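Local coordinates for MccF (Escherichia coli, PDB 4IIY), which probably acts as a hydrolase of the peptidase S66 family, conferring self-immunity to the antibiotic microcin C7, at residues K76-K81 with V105-I110; E96-F101 with P127-D132; F49-P54 with T148-G153; D132-N137 with T158-F163. The protein carries 1 engineered substitution. All coordinates share one frame; numbering follows the deposited sequence.

Contact 1 (K76-K81 with V105-I110)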
# COMPACT_ATOMS: atom_id res chain seq x y z
N LYS B 76 -20.47 -30.50 -1.64
CA LYS B 76 -21.44 -29.95 -0.71
C LYS B 76 -20.87 -28.63 -0.20
O LYS B 76 -19.67 -28.53 0.06
CB LYS B 76 -21.66 -30.93 0.45
CG LYS B 76 -22.15 -32.30 -0.03
CD LYS B 76 -22.03 -33.37 1.04
CE LYS B 76 -22.35 -34.74 0.46
NZ LYS B 76 -21.50 -35.08 -0.72
N LEU B 77 -21.72 -27.62 -0.09
CA LEU B 77 -21.26 -26.31 0.34
C LEU B 77 -21.84 -25.89 1.69
O LEU B 77 -23.03 -26.09 1.96
CB LEU B 77 -21.62 -25.25 -0.70
CG LEU B 77 -21.14 -25.52 -2.12
CD1 LEU B 77 -21.52 -24.37 -3.03
CD2 LEU B 77 -19.64 -25.76 -2.16
N VAL B 78 -20.99 -25.32 2.53
CA VAL B 78 -21.41 -24.70 3.78
C VAL B 78 -21.19 -23.20 3.67
O VAL B 78 -20.08 -22.72 3.42
CB VAL B 78 -20.62 -25.25 4.99
CG1 VAL B 78 -20.93 -24.45 6.25
CG2 VAL B 78 -20.94 -26.73 5.21
N SER B 79 -22.27 -22.44 3.84
CA SER B 79 -22.22 -21.00 3.74
C SER B 79 -21.76 -20.37 5.06
O SER B 79 -22.34 -20.62 6.10
CB SER B 79 -23.60 -20.47 3.38
OG SER B 79 -23.61 -19.07 3.24
N GLY B 80 -20.72 -19.54 5.00
CA GLY B 80 -20.27 -18.83 6.18
C GLY B 80 -21.37 -17.92 6.72
O GLY B 80 -22.26 -17.50 5.99
N LYS B 81 -21.30 -17.61 8.01
CA LYS B 81 -22.38 -16.88 8.68
C LYS B 81 -22.60 -15.44 8.19
O LYS B 81 -23.63 -14.84 8.50
CB LYS B 81 -22.19 -16.91 10.19
CG LYS B 81 -21.00 -16.08 10.66
CD LYS B 81 -20.63 -16.37 12.10
CE LYS B 81 -21.53 -15.65 13.09
NZ LYS B 81 -20.81 -15.40 14.37
N VAL B 105 -13.34 -23.37 10.55
CA VAL B 105 -12.25 -24.19 11.07
C VAL B 105 -12.76 -25.22 12.09
O VAL B 105 -12.26 -26.34 12.15
CB VAL B 105 -11.13 -23.32 11.70
CG1 VAL B 105 -10.06 -24.20 12.34
CG2 VAL B 105 -10.52 -22.39 10.64
N TYR B 106 -13.78 -24.83 12.86
CA TYR B 106 -14.31 -25.69 13.93
C TYR B 106 -15.19 -26.81 13.40
O TYR B 106 -15.54 -27.73 14.15
CB TYR B 106 -15.13 -24.87 14.92
CG TYR B 106 -14.40 -23.75 15.62
CD1 TYR B 106 -13.03 -23.81 15.84
CD2 TYR B 106 -15.09 -22.63 16.06
CE1 TYR B 106 -12.37 -22.76 16.48
CE2 TYR B 106 -14.44 -21.59 16.69
CZ TYR B 106 -13.08 -21.66 16.90
OH TYR B 106 -12.42 -20.64 17.54
N ASN B 107 -15.59 -26.74 12.14
CA ASN B 107 -16.52 -27.70 11.56
C ASN B 107 -15.78 -28.93 11.02
O ASN B 107 -15.08 -28.85 10.02
CB ASN B 107 -17.32 -27.02 10.44
CG ASN B 107 -18.47 -27.88 9.93
OD1 ASN B 107 -18.40 -29.11 9.96
ND2 ASN B 107 -19.53 -27.23 9.46
N PRO B 108 -15.94 -30.09 11.68
CA PRO B 108 -15.13 -31.25 11.28
C PRO B 108 -15.51 -31.83 9.92
O PRO B 108 -14.75 -32.62 9.36
CB PRO B 108 -15.42 -32.28 12.38
CG PRO B 108 -16.79 -31.93 12.85
CD PRO B 108 -16.90 -30.42 12.76
N ASP B 109 -16.66 -31.43 9.39
CA ASP B 109 -17.10 -31.93 8.08
C ASP B 109 -16.44 -31.20 6.91
O ASP B 109 -16.52 -31.67 5.77
CB ASP B 109 -18.62 -31.82 7.94
CG ASP B 109 -19.36 -32.69 8.95
OD1 ASP B 109 -18.78 -33.68 9.43
OD2 ASP B 109 -20.54 -32.37 9.24
N ILE B 110 -15.81 -30.06 7.17
CA ILE B 110 -15.27 -29.23 6.10
C ILE B 110 -13.84 -29.63 5.75
O ILE B 110 -12.97 -29.70 6.61
CB ILE B 110 -15.34 -27.73 6.49
CG1 ILE B 110 -16.79 -27.30 6.65
CG2 ILE B 110 -14.65 -26.87 5.43
CD1 ILE B 110 -16.99 -25.86 7.07
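The extended side chain of I110 brings its terminal methyl to V78: with chi1 at -63° CG1 stands beside the backbone N, and chi2 at 178° straightens the chain to CD1. That methyl stops 4.2 Å from V78 CB and stays within 4.5 Å of both V78 CG1 and V78 CG2, which places it in front of the branch point instead of against a single methyl. N107 reaches the same valine more loosely, its ND2 lying 4.5 Å from V78 CG1. The amide is held by its other end. N107 OD1 accepts from D109 N at 3.0 Å, the donor tilted 24° from the carbonyl plane, which makes an Asx turn inside the type I turn N107-I110, itself closed by I110 N to N107 O. Outside the pair, K139 NZ binds both N107 O and I110 O, while V78 is bonded through its backbone to I46 and F48 on the neighbouring strand. The contact therefore spans strand 45-49, joining edge strand 76-79 to the turn that leads into strand 110-115. No hydrogen bond crosses it and only 87 Å² is buried, so a light apolar touch rests on a turn whose shape is fixed by its own polar bonds.

Contact 2 (E96-F101 with P127-D132)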
# COMPACT_ATOMS: atom_id res chain seq x y z
N GLU B 96 -16.62 -9.93 13.67
CA GLU B 96 -17.60 -10.78 13.00
C GLU B 96 -16.93 -11.61 11.90
O GLU B 96 -17.20 -12.81 11.74
CB GLU B 96 -18.73 -9.95 12.39
CG GLU B 96 -19.76 -9.45 13.40
CD GLU B 96 -20.86 -8.61 12.75
OE1 GLU B 96 -20.56 -7.77 11.87
OE2 GLU B 96 -22.04 -8.79 13.11
N ARG B 97 -16.04 -10.98 11.14
CA ARG B 97 -15.37 -11.66 10.04
C ARG B 97 -14.41 -12.73 10.55
O ARG B 97 -14.32 -13.83 9.99
CB ARG B 97 -14.69 -10.66 9.11
CG ARG B 97 -15.70 -9.88 8.26
CD ARG B 97 -15.01 -8.83 7.41
NE ARG B 97 -14.65 -7.65 8.19
CZ ARG B 97 -13.51 -6.97 8.06
NH1 ARG B 97 -12.58 -7.36 7.19
NH2 ARG B 97 -13.30 -5.91 8.82
N ALA B 98 -13.70 -12.43 11.64
CA ALA B 98 -12.82 -13.44 12.22
C ALA B 98 -13.63 -14.63 12.73
O ALA B 98 -13.25 -15.78 12.53
CB ALA B 98 -11.99 -12.84 13.34
N GLN B 99 -14.77 -14.34 13.35
CA GLN B 99 -15.66 -15.40 13.84
C GLN B 99 -16.16 -16.28 12.69
O GLN B 99 -16.23 -17.50 12.82
CB GLN B 99 -16.87 -14.79 14.56
CG GLN B 99 -16.56 -14.04 15.85
CD GLN B 99 -17.69 -13.10 16.27
OE1 GLN B 99 -18.83 -13.21 15.80
NE2 GLN B 99 -17.38 -12.17 17.16
N GLU B 100 -16.55 -15.65 11.59
CA GLU B 100 -17.06 -16.40 10.45
C GLU B 100 -16.03 -17.44 10.00
O GLU B 100 -16.36 -18.60 9.74
CB GLU B 100 -17.38 -15.48 9.27
CG GLU B 100 -17.98 -16.26 8.10
CD GLU B 100 -18.17 -15.47 6.82
OE1 GLU B 100 -17.28 -14.67 6.45
OE2 GLU B 100 -19.22 -15.68 6.17
N PHE B 101 -14.78 -17.01 9.91
CA PHE B 101 -13.70 -17.89 9.48
C PHE B 101 -13.45 -18.99 10.51
O PHE B 101 -13.35 -20.17 10.18
CB PHE B 101 -12.42 -17.08 9.23
CG PHE B 101 -11.28 -17.89 8.66
CD1 PHE B 101 -10.43 -18.60 9.50
CD2 PHE B 101 -11.07 -17.95 7.29
CE1 PHE B 101 -9.38 -19.35 8.97
CE2 PHE B 101 -10.03 -18.70 6.76
CZ PHE B 101 -9.18 -19.40 7.60
N PRO B 127 -5.27 -10.73 14.17
CA PRO B 127 -5.11 -10.93 15.62
C PRO B 127 -6.17 -11.84 16.24
O PRO B 127 -6.00 -12.26 17.39
CB PRO B 127 -5.25 -9.51 16.19
CG PRO B 127 -4.93 -8.60 15.03
CD PRO B 127 -5.49 -9.32 13.83
N PHE B 128 -7.23 -12.16 15.50
CA PHE B 128 -8.42 -12.79 16.06
C PHE B 128 -8.69 -14.20 15.55
O PHE B 128 -9.66 -14.85 15.95
CB PHE B 128 -9.64 -11.90 15.79
CG PHE B 128 -9.47 -10.49 16.28
CD1 PHE B 128 -9.51 -10.22 17.64
CD2 PHE B 128 -9.22 -9.45 15.40
CE1 PHE B 128 -9.33 -8.92 18.12
CE2 PHE B 128 -9.04 -8.16 15.85
CZ PHE B 128 -9.10 -7.89 17.22
N LEU B 129 -7.83 -14.69 14.65
CA LEU B 129 -8.01 -16.05 14.14
C LEU B 129 -7.57 -17.07 15.17
O LEU B 129 -6.65 -16.83 15.95
CB LEU B 129 -7.24 -16.28 12.84
CG LEU B 129 -7.61 -15.39 11.66
CD1 LEU B 129 -6.86 -15.87 10.43
CD2 LEU B 129 -9.11 -15.42 11.43
N ASP B 130 -8.22 -18.23 15.16
CA ASP B 130 -7.91 -19.27 16.14
C ASP B 130 -6.81 -20.16 15.59
O ASP B 130 -7.07 -21.23 15.02
CB ASP B 130 -9.17 -20.07 16.46
CG ASP B 130 -9.00 -20.94 17.70
OD1 ASP B 130 -7.85 -21.27 18.05
OD2 ASP B 130 -10.05 -21.29 18.30
N TYR B 131 -5.56 -19.71 15.74
CA TYR B 131 -4.42 -20.43 15.17
C TYR B 131 -4.27 -21.82 15.77
O TYR B 131 -3.92 -22.76 15.06
CB TYR B 131 -3.13 -19.61 15.29
CG TYR B 131 -3.26 -18.32 14.52
CD1 TYR B 131 -3.28 -18.34 13.14
CD2 TYR B 131 -3.44 -17.11 15.16
CE1 TYR B 131 -3.44 -17.18 12.40
CE2 TYR B 131 -3.61 -15.94 14.43
CZ TYR B 131 -3.61 -15.98 13.05
OH TYR B 131 -3.78 -14.83 12.31
N ASP B 132 -4.54 -21.96 17.06
CA ASP B 132 -4.45 -23.28 17.68
C ASP B 132 -5.43 -24.25 17.05
O ASP B 132 -5.11 -25.41 16.82
CB ASP B 132 -4.70 -23.18 19.19
CG ASP B 132 -3.55 -22.53 19.94
OD1 ASP B 132 -2.42 -22.53 19.41
OD2 ASP B 132 -3.78 -22.04 21.06
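The chain leading into helix 131-136 passes close alongside helix 94-105, its nearest approach being A98 to L129, whose CA atoms are 5.8 Å apart. A small residue at this point lets F128 come in by its root: A98 CB lies 3.5 Å from F128 CB. Chi1 of -54° sets the F128 ring beside its own backbone N and carries it off from A98, with P127 CB over one face. L129 has nearly the same first torsion, yet its CD2 ends at the helix, 3.9 Å from F101 CD1 and 4.3 Å from A98 CB. The phenylalanine stands one turn after A98 on the same helix flank, and its side chain meets that of L129 obliquely. Nearer the backbone, L129 CB sits 3.6 Å above one face of the Y131 ring, offset toward its rim. Polar bonds fix the backbone between these groups: N102 gives ND2 to F128 O and takes D130 N on OD1. R97 on the same helix makes a salt bridge with E280 of the second subunit. D130 is the N-cap of helix 131-136, its OD1 accepting from A133 N, and lies at the centre of an inverse gamma turn. What results is an N-capped helix start docked on the preceding helix, as between successive beta-alpha-beta crossovers of an alpha/beta domain.

Contact 3 (F49-P54 with T148-G153)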
# COMPACT_ATOMS: atom_id res chain seq x y z
N PHE B 49 -16.27 -18.20 3.05
CA PHE B 49 -16.28 -17.06 3.97
C PHE B 49 -16.02 -15.77 3.20
O PHE B 49 -15.38 -15.78 2.14
CB PHE B 49 -15.22 -17.24 5.06
CG PHE B 49 -13.81 -17.19 4.53
CD1 PHE B 49 -13.08 -16.02 4.60
CD2 PHE B 49 -13.23 -18.29 3.94
CE1 PHE B 49 -11.79 -15.96 4.09
CE2 PHE B 49 -11.95 -18.25 3.44
CZ PHE B 49 -11.23 -17.07 3.51
N SER B 50 -16.50 -14.65 3.75
CA SER B 50 -16.32 -13.33 3.17
C SER B 50 -15.52 -12.45 4.13
O SER B 50 -16.07 -11.77 5.00
CB SER B 50 -17.67 -12.70 2.86
OG SER B 50 -18.45 -13.52 1.99
N SER B 51 -14.20 -12.46 3.96
CA SER B 51 -13.32 -11.74 4.89
C SER B 51 -13.18 -10.26 4.57
O SER B 51 -12.54 -9.52 5.33
CB SER B 51 -11.93 -12.39 4.96
OG SER B 51 -11.27 -12.41 3.70
N SER B 52 -13.77 -9.80 3.47
CA SER B 52 -13.70 -8.39 3.11
C SER B 52 -14.97 -7.92 2.39
O SER B 52 -15.99 -7.66 3.04
CB SER B 52 -12.43 -8.10 2.30
OG SER B 52 -12.20 -6.70 2.19
N ALA B 53 -14.95 -7.81 1.06
CA ALA B 53 -16.10 -7.26 0.34
C ALA B 53 -17.31 -8.18 0.40
O ALA B 53 -17.16 -9.40 0.30
CB ALA B 53 -15.73 -6.97 -1.11
N PRO B 54 -18.52 -7.61 0.53
CA PRO B 54 -19.73 -8.42 0.69
C PRO B 54 -20.34 -8.87 -0.64
O PRO B 54 -21.52 -8.61 -0.91
CB PRO B 54 -20.68 -7.47 1.40
CG PRO B 54 -20.32 -6.13 0.83
CD PRO B 54 -18.80 -6.17 0.73
N THR B 148 -4.71 -12.90 0.40
CA THR B 148 -3.29 -13.07 0.68
C THR B 148 -2.94 -12.81 2.15
O THR B 148 -2.10 -13.49 2.73
CB THR B 148 -2.46 -12.11 -0.19
OG1 THR B 148 -2.61 -12.43 -1.57
CG2 THR B 148 -0.97 -12.17 0.16
N ALA B 149 -3.55 -11.79 2.75
CA ALA B 149 -3.21 -11.48 4.14
C ALA B 149 -3.45 -12.69 5.04
O ALA B 149 -2.65 -12.97 5.94
CB ALA B 149 -3.99 -10.27 4.63
N LEU B 150 -4.55 -13.41 4.81
CA LEU B 150 -4.86 -14.62 5.57
C LEU B 150 -3.98 -15.80 5.18
O LEU B 150 -3.51 -16.54 6.04
CB LEU B 150 -6.32 -15.02 5.40
CG LEU B 150 -7.36 -13.95 5.73
CD1 LEU B 150 -8.74 -14.58 5.71
CD2 LEU B 150 -7.08 -13.30 7.08
N LEU B 151 -3.76 -16.00 3.88
CA LEU B 151 -2.95 -17.13 3.43
C LEU B 151 -1.54 -17.02 3.99
O LEU B 151 -0.99 -18.00 4.52
CB LEU B 151 -2.89 -17.18 1.91
CG LEU B 151 -4.23 -17.32 1.18
CD1 LEU B 151 -4.04 -17.15 -0.32
CD2 LEU B 151 -4.91 -18.65 1.48
N ALA B 152 -0.96 -15.84 3.87
CA ALA B 152 0.40 -15.60 4.35
C ALA B 152 0.45 -15.58 5.88
O ALA B 152 1.37 -16.15 6.48
CB ALA B 152 0.95 -14.31 3.77
N GLY B 153 -0.51 -14.92 6.50
CA GLY B 153 -0.54 -14.83 7.95
C GLY B 153 -0.70 -16.18 8.63
O GLY B 153 -0.06 -16.47 9.64
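Two residues ahead of L150, which meets F49 and S51, the hydroxyl T148 OG1 is gripped twice, by A145 O and by N245 N, so the first turn of helix 148-158 is tied to the chain before it and to the end of strand 236-245. S52 OG is held in a comparable way, taking D120 N and N121 N, and fixes the opposing loop. Between these two polar points the contact itself is apolar and rests on one methyl. L150 CD1 lies 3.7 Å from F49 CE1 and 4.2 Å from F49 CZ, an oblique approach to the ring. The same methyl is 3.9 Å from S51 OG and equally far from S51 CB, so it faces the notch where ring and serine adjoin. The position at A145, an engineered alanine, is the predicted nucleophile; placed between strand 140-143 and helix 148-158, it is consistent with a nucleophile elbow, and L150 belongs to the helix that follows. The side chain of S51 is about 9 Å from that of A145 and about 9 Å from the bound glutamylsulfamoyl inosine, so it touches neither, consistent with a second-shell place. F49 takes the sterically tight rotamer, chi1 67°, with CG between N and the carbonyl carbon; its ring then heads for the helix, and S51 CB comes to the ring edge, in plane. F101 meets the same ring edge-to-face. Backbone bonds to M114 and T116 hold F49 at the end of strand 45-49, beside strand 110-115.

Contact 4 (D132-N137 with T158-F163)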
# COMPACT_ATOMS: atom_id res chain seq x y z
N ASP B 132 -4.54 -21.96 17.06
CA ASP B 132 -4.45 -23.28 17.68
C ASP B 132 -5.43 -24.25 17.05
O ASP B 132 -5.11 -25.41 16.82
CB ASP B 132 -4.70 -23.18 19.19
CG ASP B 132 -3.55 -22.53 19.94
OD1 ASP B 132 -2.42 -22.53 19.41
OD2 ASP B 132 -3.78 -22.04 21.06
N ALA B 133 -6.64 -23.78 16.73
CA ALA B 133 -7.64 -24.64 16.11
C ALA B 133 -7.24 -24.99 14.68
O ALA B 133 -7.51 -26.10 14.21
CB ALA B 133 -9.01 -23.98 16.14
N ILE B 134 -6.60 -24.06 13.98
CA ILE B 134 -6.10 -24.31 12.63
C ILE B 134 -5.05 -25.41 12.66
O ILE B 134 -5.03 -26.31 11.82
CB ILE B 134 -5.54 -23.03 12.00
CG1 ILE B 134 -6.68 -22.04 11.75
CG2 ILE B 134 -4.81 -23.35 10.69
CD1 ILE B 134 -6.22 -20.65 11.36
N ILE B 135 -4.17 -25.35 13.66
CA ILE B 135 -3.14 -26.38 13.81
C ILE B 135 -3.76 -27.73 14.15
O ILE B 135 -3.34 -28.76 13.61
CB ILE B 135 -2.12 -25.97 14.87
CG1 ILE B 135 -1.30 -24.78 14.36
CG2 ILE B 135 -1.21 -27.14 15.24
CD1 ILE B 135 -0.54 -24.05 15.45
N ALA B 136 -4.76 -27.73 15.01
CA ALA B 136 -5.40 -28.97 15.45
C ALA B 136 -6.24 -29.61 14.35
O ALA B 136 -6.42 -30.83 14.32
CB ALA B 136 -6.27 -28.71 16.69
N ASN B 137 -6.76 -28.77 13.45
CA ASN B 137 -7.69 -29.21 12.42
C ASN B 137 -7.29 -28.64 11.06
O ASN B 137 -8.00 -27.79 10.51
CB ASN B 137 -9.11 -28.74 12.75
CG ASN B 137 -9.52 -29.05 14.18
OD1 ASN B 137 -9.94 -30.16 14.49
ND2 ASN B 137 -9.39 -28.06 15.07
N THR B 158 1.49 -20.78 11.67
CA THR B 158 1.22 -22.20 11.87
C THR B 158 2.07 -23.13 11.02
O THR B 158 2.13 -24.34 11.30
CB THR B 158 -0.26 -22.57 11.58
OG1 THR B 158 -0.51 -22.48 10.17
CG2 THR B 158 -1.21 -21.66 12.33
N GLY B 159 2.68 -22.61 9.96
CA GLY B 159 3.39 -23.45 9.02
C GLY B 159 2.50 -24.24 8.07
O GLY B 159 3.01 -25.03 7.27
N LEU B 160 1.19 -24.02 8.14
CA LEU B 160 0.26 -24.69 7.23
C LEU B 160 0.46 -24.25 5.78
O LEU B 160 0.55 -23.06 5.49
CB LEU B 160 -1.18 -24.39 7.65
CG LEU B 160 -2.30 -24.97 6.78
CD1 LEU B 160 -2.27 -26.50 6.77
CD2 LEU B 160 -3.65 -24.47 7.28
N ILE B 161 0.53 -25.22 4.88
CA ILE B 161 0.60 -24.92 3.46
C ILE B 161 -0.81 -24.58 2.97
O ILE B 161 -1.71 -25.43 2.95
CB ILE B 161 1.18 -26.10 2.67
CG1 ILE B 161 2.59 -26.43 3.19
CG2 ILE B 161 1.17 -25.79 1.17
CD1 ILE B 161 3.54 -25.24 3.21
N THR B 162 -0.98 -23.30 2.64
CA THR B 162 -2.23 -22.75 2.10
C THR B 162 -2.06 -22.52 0.59
O THR B 162 -0.97 -22.71 0.04
CB THR B 162 -2.61 -21.43 2.79
OG1 THR B 162 -1.64 -20.41 2.48
CG2 THR B 162 -2.71 -21.61 4.29
N PHE B 163 -3.15 -22.13 -0.08
CA PHE B 163 -3.20 -22.14 -1.54
C PHE B 163 -3.62 -20.82 -2.16
O PHE B 163 -4.65 -20.26 -1.79
CB PHE B 163 -4.14 -23.25 -2.02
CG PHE B 163 -3.66 -24.62 -1.64
CD1 PHE B 163 -2.95 -25.39 -2.54
CD2 PHE B 163 -3.87 -25.12 -0.36
CE1 PHE B 163 -2.47 -26.65 -2.17
CE2 PHE B 163 -3.39 -26.37 0.01
CZ PHE B 163 -2.69 -27.13 -0.89
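T158, at the C-terminal end of helix 148-158, meets I135 alongside, the two side chains sliding past each other in opposite directions. I135 CG1 lies 3.7 Å from T158 CB and equally far from T158 CG2, while I135 CD1 continues along the methyl at 4.0 Å. I134, one residue back, works deeper: its CG2 is 3.8 Å from L160 CD2, the two side chains crossing at about a right angle, and 4.3 Å from T158 CG2. Chi1 of 71° turns the threonine methyl to the isoleucines and puts OG1 between backbone N and carbonyl carbon. There OG1 accepts from L160 N at 3.1 Å, nearly straight at 160°, in an ST turn, and it also bonds I154 O. Replacing T158 with an alanine would probably leave L160 N without its turn partner and open a gap beside I135 where the methyl had been. G159 carries a positive phi of 76° as the chain leaves the helix. I134 and L160 both also touch I154 of helix 148-158, which joins the apolar cluster. Helix 131-136 is thus packed on the turn that ends a helix and leads to strand 162-164, the return half of a beta-alpha-beta crossover from strand 140-143.

From the N terminus, the end of strand 45-49 and the loop after it open contact 3, which closes the longest loop at helix 148-158 and nests contacts 1 and 2. Those two cross: 76-81 and 96-101 both precede the closing of contact 1 at 105-110, and contact 2 closes afterwards at 127-132. Contact 4 follows both in series, sharing D132 with contact 2, but crosses contact 3, since 158-163 lies beyond that loop. E100 OE1 bonds S50 N at 2.8 Å between contacts 2 and 3. Contact 1 joins edge strand 76-79 to the turn before strand 110-115, contact 2 two helices, contact 3 strand 45-49's end to helix 148-158, and contact 4 helix 131-136 to the turn before strand 162-164.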